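Local atomic coordinates of bifunctional GH43-CE protein (Bacteroides eggerthii, PDB entry 6MLY), a protein that probably cleaves xylose-based linkages in xylan-type polysaccharides through a family 43 glycoside hydrolase domain fused to a carbohydrate esterase domain. Residues F148-H153 against L204-G209; L36-T41 against G105-S110. All coordinates share one frame; numbering follows the deposited sequence.

Interaction 1: F148-H153 against L204-G209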
ATOM      1  N   PHE A 148     -36.070  22.704   7.971  1.00 77.28           N
ATOM      2  CA  PHE A 148     -37.507  23.018   8.053  1.00 76.86           C
ATOM      3  C   PHE A 148     -37.853  23.483   9.470  1.00 77.70           C
ATOM      4  O   PHE A 148     -37.759  22.706  10.418  1.00 77.63           O
ATOM      5  CB  PHE A 148     -38.357  21.792   7.716  1.00 75.33           C
ATOM      6  CG  PHE A 148     -38.054  21.168   6.381  1.00 74.21           C
ATOM      7  CD1 PHE A 148     -38.700  21.603   5.236  1.00 73.58           C
ATOM      8  CD2 PHE A 148     -37.118  20.151   6.270  1.00 73.73           C
ATOM      9  CE1 PHE A 148     -38.418  21.032   4.006  1.00 72.58           C
ATOM     10  CE2 PHE A 148     -36.836  19.581   5.038  1.00 72.62           C
ATOM     11  CZ  PHE A 148     -37.490  20.021   3.909  1.00 72.09           C
ATOM     12  N   ASP A 149     -38.267  24.748   9.595  1.00 79.12           N
ATOM     13  CA  ASP A 149     -38.635  25.346  10.884  1.00 80.95           C
ATOM     14  C   ASP A 149     -40.151  25.235  11.084  1.00 80.84           C
ATOM     15  O   ASP A 149     -40.916  25.092  10.127  1.00 79.72           O
ATOM     16  CB  ASP A 149     -38.167  26.801  10.982  1.00 82.73           C
ATOM     17  CG  ASP A 149     -37.943  27.275  12.408  1.00 84.86           C
ATOM     18  OD1 ASP A 149     -37.555  26.442  13.255  1.00 85.31           O
ATOM     19  OD2 ASP A 149     -38.168  28.473  12.664  1.00 86.85           O
ATOM     20  N   GLU A 150     -40.563  25.322  12.350  1.00 82.05           N
ATOM     21  CA  GLU A 150     -41.969  25.209  12.735  1.00 82.38           C
ATOM     22  C   GLU A 150     -42.682  26.561  12.554  1.00 83.01           C
ATOM     23  O   GLU A 150     -43.888  26.639  12.769  1.00 83.50           O
ATOM     24  CB  GLU A 150     -42.133  24.671  14.164  1.00 84.27           C
ATOM     25  CG  GLU A 150     -40.861  24.656  14.992  1.00 85.72           C
ATOM     26  CD  GLU A 150     -41.023  24.076  16.386  1.00 87.25           C
ATOM     27  OE1 GLU A 150     -41.856  24.598  17.143  1.00 88.77           O
ATOM     28  OE2 GLU A 150     -40.316  23.100  16.703  1.00 87.65           O
ATOM     29  N   ASP A 151     -41.947  27.605  12.145  1.00 83.34           N
ATOM     30  CA  ASP A 151     -42.545  28.861  11.686  1.00 83.95           C
ATOM     31  C   ASP A 151     -42.999  28.717  10.221  1.00 82.45           C
ATOM     32  O   ASP A 151     -43.690  29.584   9.700  1.00 83.07           O
ATOM     33  CB  ASP A 151     -41.601  30.047  11.915  1.00 85.44           C
ATOM     34  CG  ASP A 151     -40.440  30.172  10.939  1.00 84.78           C
ATOM     35  OD1 ASP A 151     -40.372  29.380   9.981  1.00 82.88           O
ATOM     36  OD2 ASP A 151     -39.615  31.080  11.145  1.00 86.16           O
ATOM     37  N   GLY A 152     -42.584  27.630   9.555  1.00 81.18           N
ATOM     38  CA  GLY A 152     -43.123  27.225   8.245  1.00 79.94           C
ATOM     39  C   GLY A 152     -42.294  27.718   7.066  1.00 79.69           C
ATOM     40  O   GLY A 152     -42.768  27.695   5.931  1.00 78.59           O
ATOM     41  N   HIS A 153     -41.067  28.176   7.334  1.00 81.19           N
ATOM     42  CA  HIS A 153     -40.112  28.578   6.303  1.00 82.05           C
ATOM     43  C   HIS A 153     -38.970  27.557   6.237  1.00 81.71           C
ATOM     44  O   HIS A 153     -38.683  26.888   7.230  1.00 83.13           O
ATOM     45  CB  HIS A 153     -39.555  29.979   6.586  1.00 84.39           C
ATOM     46  CG  HIS A 153     -40.587  31.050   6.583  1.00 85.46           C
ATOM     47  ND1 HIS A 153     -40.659  32.002   7.580  1.00 87.66           N
ATOM     48  CD2 HIS A 153     -41.593  31.314   5.723  1.00 85.31           C
ATOM     49  CE1 HIS A 153     -41.667  32.816   7.333  1.00 88.44           C
ATOM     50  NE2 HIS A 153     -42.262  32.410   6.200  1.00 86.90           N
ATOM     51  N   LEU A 204     -27.184  22.039  11.236  1.00 82.95           N
ATOM     52  CA  LEU A 204     -28.107  22.627  12.209  1.00 84.10           C
ATOM     53  C   LEU A 204     -29.068  21.556  12.734  1.00 82.90           C
ATOM     54  O   LEU A 204     -29.615  20.762  11.962  1.00 80.75           O
ATOM     55  CB  LEU A 204     -28.877  23.779  11.558  1.00 84.53           C
ATOM     56  CG  LEU A 204     -29.801  24.557  12.496  1.00 86.20           C
ATOM     57  CD1 LEU A 204     -29.029  25.134  13.673  1.00 88.17           C
ATOM     58  CD2 LEU A 204     -30.529  25.662  11.746  1.00 86.88           C
ATOM     59  N   PHE A 205     -29.254  21.559  14.060  1.00 84.18           N
ATOM     60  CA  PHE A 205     -30.219  20.717  14.755  1.00 84.23           C
ATOM     61  C   PHE A 205     -30.932  21.550  15.827  1.00 85.77           C
ATOM     62  O   PHE A 205     -30.283  22.214  16.649  1.00 87.54           O
ATOM     63  CB  PHE A 205     -29.519  19.503  15.369  1.00 84.31           C
ATOM     64  CG  PHE A 205     -28.893  18.586  14.351  1.00 82.55           C
ATOM     65  CD1 PHE A 205     -29.569  17.462  13.901  1.00 81.37           C
ATOM     66  CD2 PHE A 205     -27.650  18.871  13.816  1.00 82.44           C
ATOM     67  CE1 PHE A 205     -29.004  16.633  12.946  1.00 79.90           C
ATOM     68  CE2 PHE A 205     -27.090  18.042  12.858  1.00 81.19           C
ATOM     69  CZ  PHE A 205     -27.765  16.923  12.429  1.00 80.10           C
ATOM     70  N   LYS A 206     -32.267  21.523  15.797  1.00 85.28           N
ATOM     71  CA  LYS A 206     -33.079  22.056  16.871  1.00 86.33           C
ATOM     72  C   LYS A 206     -33.439  20.905  17.818  1.00 85.46           C
ATOM     73  O   LYS A 206     -34.051  19.926  17.401  1.00 83.95           O
ATOM     74  CB  LYS A 206     -34.326  22.737  16.302  1.00 86.55           C
ATOM     75  CG  LYS A 206     -35.090  23.615  17.282  1.00 88.60           C
ATOM     76  CD  LYS A 206     -36.361  24.178  16.694  1.00 88.56           C
ATOM     77  CE  LYS A 206     -37.135  25.024  17.677  1.00 90.65           C
ATOM     78  NZ  LYS A 206     -38.235  25.756  17.006  1.00 90.96           N
ATOM     79  N   VAL A 207     -33.023  21.028  19.082  1.00 86.71           N
ATOM     80  CA  VAL A 207     -33.321  20.054  20.117  1.00 87.05           C
ATOM     81  C   VAL A 207     -33.878  20.797  21.328  1.00 89.36           C
ATOM     82  O   VAL A 207     -33.241  21.718  21.840  1.00 90.54           O
ATOM     83  CB  VAL A 207     -32.083  19.234  20.521  1.00 86.90           C
ATOM     84  CG1 VAL A 207     -32.377  18.330  21.711  1.00 87.57           C
ATOM     85  CG2 VAL A 207     -31.534  18.432  19.355  1.00 84.88           C
ATOM     86  N   ASN A 208     -35.061  20.367  21.775  1.00 90.00           N
ATOM     87  CA  ASN A 208     -35.613  20.790  23.044  1.00 92.64           C
ATOM     88  C   ASN A 208     -35.822  22.310  23.024  1.00 93.53           C
ATOM     89  O   ASN A 208     -35.547  22.995  24.011  1.00 95.49           O
ATOM     90  CB  ASN A 208     -34.693  20.340  24.184  1.00 94.61           C
ATOM     91  CG  ASN A 208     -35.431  20.072  25.476  1.00 97.04           C
ATOM     92  OD1 ASN A 208     -36.540  19.542  25.461  1.00 97.67           O
ATOM     93  ND2 ASN A 208     -34.821  20.426  26.597  1.00 99.22           N
ATOM     94  N   GLY A 209     -36.291  22.826  21.881  1.00 92.51           N
ATOM     95  CA  GLY A 209     -36.544  24.253  21.686  1.00 94.21           C
ATOM     96  C   GLY A 209     -35.305  25.111  21.903  1.00 95.93           C
ATOM     97  O   GLY A 209     -35.391  26.184  22.490  1.00 98.26           O
TER

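Interaction 2: L36-T41 against G105-S110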
ATOM      1  N   LEU A  36     -29.583  10.979  10.154  1.00 69.22           N
ATOM      2  CA  LEU A  36     -30.843  11.180  10.831  1.00 69.61           C
ATOM      3  C   LEU A  36     -31.446   9.824  11.202  1.00 69.42           C
ATOM      4  O   LEU A  36     -31.005   8.767  10.713  1.00 68.31           O
ATOM      5  CB  LEU A  36     -31.797  12.017   9.964  1.00 69.45           C
ATOM      6  CG  LEU A  36     -32.145  11.476   8.577  1.00 68.16           C
ATOM      7  CD1 LEU A  36     -33.087  10.283   8.653  1.00 67.90           C
ATOM      8  CD2 LEU A  36     -32.769  12.566   7.727  1.00 67.90           C
ATOM      9  N   ARG A  37     -32.441   9.898  12.094  1.00 70.00           N
ATOM     10  CA  ARG A  37     -33.226   8.778  12.555  1.00 70.10           C
ATOM     11  C   ARG A  37     -34.658   8.953  12.049  1.00 69.49           C
ATOM     12  O   ARG A  37     -35.117  10.070  11.878  1.00 70.04           O
ATOM     13  CB  ARG A  37     -33.199   8.718  14.084  1.00 71.58           C
ATOM     14  CG  ARG A  37     -33.969   7.547  14.676  1.00 72.15           C
ATOM     15  CD  ARG A  37     -33.614   7.302  16.130  1.00 73.82           C
ATOM     16  NE  ARG A  37     -34.166   8.323  17.001  1.00 75.17           N
ATOM     17  CZ  ARG A  37     -35.454   8.409  17.312  1.00 75.85           C
ATOM     18  NH1 ARG A  37     -36.291   7.483  16.877  1.00 75.28           N
ATOM     19  NH2 ARG A  37     -35.901   9.419  18.038  1.00 77.22           N
ATOM     20  N   VAL A  38     -35.336   7.835  11.791  1.00 69.02           N
ATOM     21  CA  VAL A  38     -36.753   7.824  11.475  1.00 68.96           C
ATOM     22  C   VAL A  38     -37.330   6.532  12.059  1.00 69.23           C
ATOM     23  O   VAL A  38     -37.321   5.486  11.412  1.00 69.00           O
ATOM     24  CB  VAL A  38     -37.026   7.926   9.958  1.00 67.70           C
ATOM     25  CG1 VAL A  38     -38.506   8.148   9.673  1.00 67.71           C
ATOM     26  CG2 VAL A  38     -36.188   8.999   9.279  1.00 67.41           C
ATOM     27  N   GLY A  39     -37.797   6.618  13.302  1.00 70.58           N
ATOM     28  CA  GLY A  39     -38.326   5.483  14.005  1.00 71.21           C
ATOM     29  C   GLY A  39     -37.202   4.663  14.595  1.00 71.69           C
ATOM     30  O   GLY A  39     -36.467   5.156  15.450  1.00 72.34           O
ATOM     31  N   ASP A  40     -37.073   3.426  14.095  1.00 71.63           N
ATOM     32  CA  ASP A  40     -36.083   2.435  14.524  1.00 72.52           C
ATOM     33  C   ASP A  40     -34.898   2.412  13.546  1.00 71.22           C
ATOM     34  O   ASP A  40     -33.882   1.758  13.821  1.00 71.69           O
ATOM     35  CB  ASP A  40     -36.727   1.048  14.642  1.00 73.09           C
ATOM     36  CG  ASP A  40     -37.657   0.894  15.840  1.00 75.30           C
ATOM     37  OD1 ASP A  40     -38.872   0.645  15.627  1.00 75.96           O
ATOM     38  OD2 ASP A  40     -37.165   1.022  16.984  1.00 77.24           O
ATOM     39  N   THR A  41     -35.029   3.126  12.420  1.00 70.08           N
ATOM     40  CA  THR A  41     -34.026   3.155  11.352  1.00 68.85           C
ATOM     41  C   THR A  41     -33.111   4.372  11.510  1.00 68.89           C
ATOM     42  O   THR A  41     -33.518   5.389  12.052  1.00 70.02           O
ATOM     43  CB  THR A  41     -34.698   3.221   9.977  1.00 67.74           C
ATOM     44  OG1 THR A  41     -35.733   2.240   9.940  1.00 68.23           O
ATOM     45  CG2 THR A  41     -33.731   3.005   8.836  1.00 66.70           C
ATOM     46  N   GLY A 105     -43.117  13.121   6.010  1.00 67.04           N
ATOM     47  CA  GLY A 105     -43.269  11.955   5.139  1.00 66.08           C
ATOM     48  C   GLY A 105     -42.318  11.935   3.951  1.00 65.29           C
ATOM     49  O   GLY A 105     -42.332  10.972   3.181  1.00 64.46           O
ATOM     50  N   VAL A 106     -41.491  12.974   3.784  1.00 65.58           N
ATOM     51  CA  VAL A 106     -40.623  13.067   2.608  1.00 64.84           C
ATOM     52  C   VAL A 106     -39.165  13.245   3.052  1.00 65.35           C
ATOM     53  O   VAL A 106     -38.861  14.114   3.876  1.00 66.68           O
ATOM     54  CB  VAL A 106     -41.072  14.199   1.664  1.00 64.86           C
ATOM     55  CG1 VAL A 106     -40.046  14.461   0.567  1.00 64.49           C
ATOM     56  CG2 VAL A 106     -42.435  13.906   1.055  1.00 64.33           C
ATOM     57  N   TYR A 107     -38.281  12.416   2.485  1.00 64.65           N
ATOM     58  CA  TYR A 107     -36.841  12.534   2.669  1.00 64.88           C
ATOM     59  C   TYR A 107     -36.310  13.630   1.741  1.00 64.86           C
ATOM     60  O   TYR A 107     -36.673  13.688   0.567  1.00 64.15           O
ATOM     61  CB  TYR A 107     -36.146  11.194   2.399  1.00 64.32           C
ATOM     62  CG  TYR A 107     -36.452  10.126   3.417  1.00 64.42           C
ATOM     63  CD1 TYR A 107     -37.452   9.192   3.195  1.00 64.06           C
ATOM     64  CD2 TYR A 107     -35.764  10.068   4.618  1.00 65.17           C
ATOM     65  CE1 TYR A 107     -37.753   8.218   4.133  1.00 64.35           C
ATOM     66  CE2 TYR A 107     -36.055   9.103   5.569  1.00 65.52           C
ATOM     67  CZ  TYR A 107     -37.053   8.174   5.325  1.00 65.19           C
ATOM     68  OH  TYR A 107     -37.350   7.220   6.252  1.00 65.68           O
ATOM     69  N   TYR A 108     -35.438  14.481   2.288  1.00 65.59           N
ATOM     70  CA  TYR A 108     -34.852  15.604   1.567  1.00 66.02           C
ATOM     71  C   TYR A 108     -33.326  15.511   1.636  1.00 66.08           C
ATOM     72  O   TYR A 108     -32.750  15.514   2.733  1.00 66.46           O
ATOM     73  CB  TYR A 108     -35.342  16.933   2.148  1.00 67.02           C
ATOM     74  CG  TYR A 108     -36.806  17.209   1.926  1.00 66.80           C
ATOM     75  CD1 TYR A 108     -37.758  16.819   2.854  1.00 66.92           C
ATOM     76  CD2 TYR A 108     -37.243  17.853   0.781  1.00 66.63           C
ATOM     77  CE1 TYR A 108     -39.107  17.070   2.656  1.00 66.69           C
ATOM     78  CE2 TYR A 108     -38.588  18.106   0.565  1.00 66.33           C
ATOM     79  CZ  TYR A 108     -39.525  17.718   1.506  1.00 66.38           C
ATOM     80  OH  TYR A 108     -40.848  17.966   1.289  1.00 66.15           O
ATOM     81  N   LEU A 109     -32.701  15.443   0.452  1.00 65.78           N
ATOM     82  CA  LEU A 109     -31.258  15.275   0.293  1.00 65.97           C
ATOM     83  C   LEU A 109     -30.706  16.374  -0.627  1.00 66.58           C
ATOM     84  O   LEU A 109     -31.197  16.555  -1.743  1.00 66.81           O
ATOM     85  CB  LEU A 109     -30.996  13.887  -0.295  1.00 64.81           C
ATOM     86  CG  LEU A 109     -29.757  13.182   0.242  1.00 64.70           C
ATOM     87  CD1 LEU A 109     -29.513  11.878  -0.506  1.00 63.81           C
ATOM     88  CD2 LEU A 109     -28.541  14.089   0.166  1.00 65.47           C
ATOM     89  N   SER A 110     -29.683  17.096  -0.153  1.00 67.46           N
ATOM     90  CA  SER A 110     -29.040  18.158  -0.925  1.00 68.27           C
ATOM     91  C   SER A 110     -27.530  17.907  -1.018  1.00 68.67           C
ATOM     92  O   SER A 110     -26.940  17.346  -0.105  1.00 68.62           O
ATOM     93  CB  SER A 110     -29.311  19.509  -0.319  1.00 69.56           C
ATOM     94  OG  SER A 110     -28.454  19.751   0.788  1.00 70.23           O
TER

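Interaction 1: F148-H153 against L204-G209
Lys-206 is stretched to its full length, its CG anti to the backbone N (chi1 -166°) and the chain extended beyond, which carries NZ across to the acidic turn of Asp-149 and Glu-150. The turn links strands 145-148 and 154-158, whereas Lys-206 lies on strand 203-207; both belong to the family 43 domain, a five-bladed beta-propeller in this family, and the contact joins the 148-153 loop to strand 203-207 at the surface. The lysine side chain crosses those of Asp-149 and Glu-150 at about a right angle, forming a small salt-bridge network. Glu-150 makes the nearer pair, its OE2 3.4 Å from Lys-206 NZ, and the flank of the chain comes close too, with Lys-206 CE 3.8 Å from Glu-150 OE2. Asp-149 OD1 gives a long salt bridge, 3.9 Å to Lys-206 NZ; the hydroxyl of Tyr-211 hydrogen-bonds to both that carboxylate oxygen and the lysine nitrogen, bridging them. Replacing the lysine with a methionine would probably leave both carboxylates without their positive mate and Tyr-211 without one of its partners. The acidic loop is a type I turn from Asp-149 to Gly-152, where the positive phi of Gly-152 suits a residue lacking CB. Overlapping its end is an Asx turn: Asp-151 OD1, met nearly end-on, accepts from His-153 N at 3.0 Å.

Interaction 2: L36-T41 against G105-S110
Tyr-107 reaches across to Val-38 and Leu-36 with the far end of its ring, joining two antiparallel sheets of the propeller-type family 43 domain: strand 106-113 carries the tyrosine, and strand 34-38 the aliphatic pair. With CG anti to the carbonyl carbon (chi1 -68°), the phenol leaves its own strand and meets Val-38, whose side chain comes from the opposite direction. Both methyls of Val-38 rest near the hydroxyl: CG1 and CG2 each lie 3.7 Å from Tyr-107 OH. CG2 is also 3.7 Å from Tyr-107 CE2, an oblique approach to the ring. The valine achieves this two-pronged contact with CG1 anti to its backbone N (chi1 -170°), and beta branching suits a strand residue that must offer methyls close to the backbone. Leu-36, two residues back and pointing the same way, supplies a looser touch: its chi1 of 58° and chi2 of 73° bring CD1 to the ring edge, 4.4 Å from Tyr-107 CE2. No hydrogen bond links the two segments; the phenol is held by van der Waals contact here, and by Tyr-43, which it meets edge-to-face, and Tyr-102. Beyond Val-38 the chain reverses in a type II' turn to Thr-41, with Gly-39 at the positive-phi position where a CB would be unwelcome. Arg-37 takes no part in the contact with Tyr-107: its NH2 forms a salt bridge with Asp-256, and its NH1 donates in the guanidinium plane to a lone pair of Gly-39 O, 2.7 Å away.

Overall arrangement
Interactions 1 and 2 lie in the same family 43 domain, with centres about 15 Å apart, and follow one another in series along the chain. They differ in chemistry: interaction 1 is a salt-bridge network, interaction 2 van der Waals packing round a tyrosine, both at the surface. The two nevertheless touch where Phe-148, at the end of strand 145-148, packs on Tyr-108, the residue after Tyr-107 on strand 106-113: Phe-148 CZ is 3.4 Å from Tyr-108 CD1, the ring planes meeting at about 55°. Neither contact is at an annotated site, such as Asp-143, predicted to tune the proton donor, Glu-200, the predicted donor itself, or the sodium ion in the esterase part.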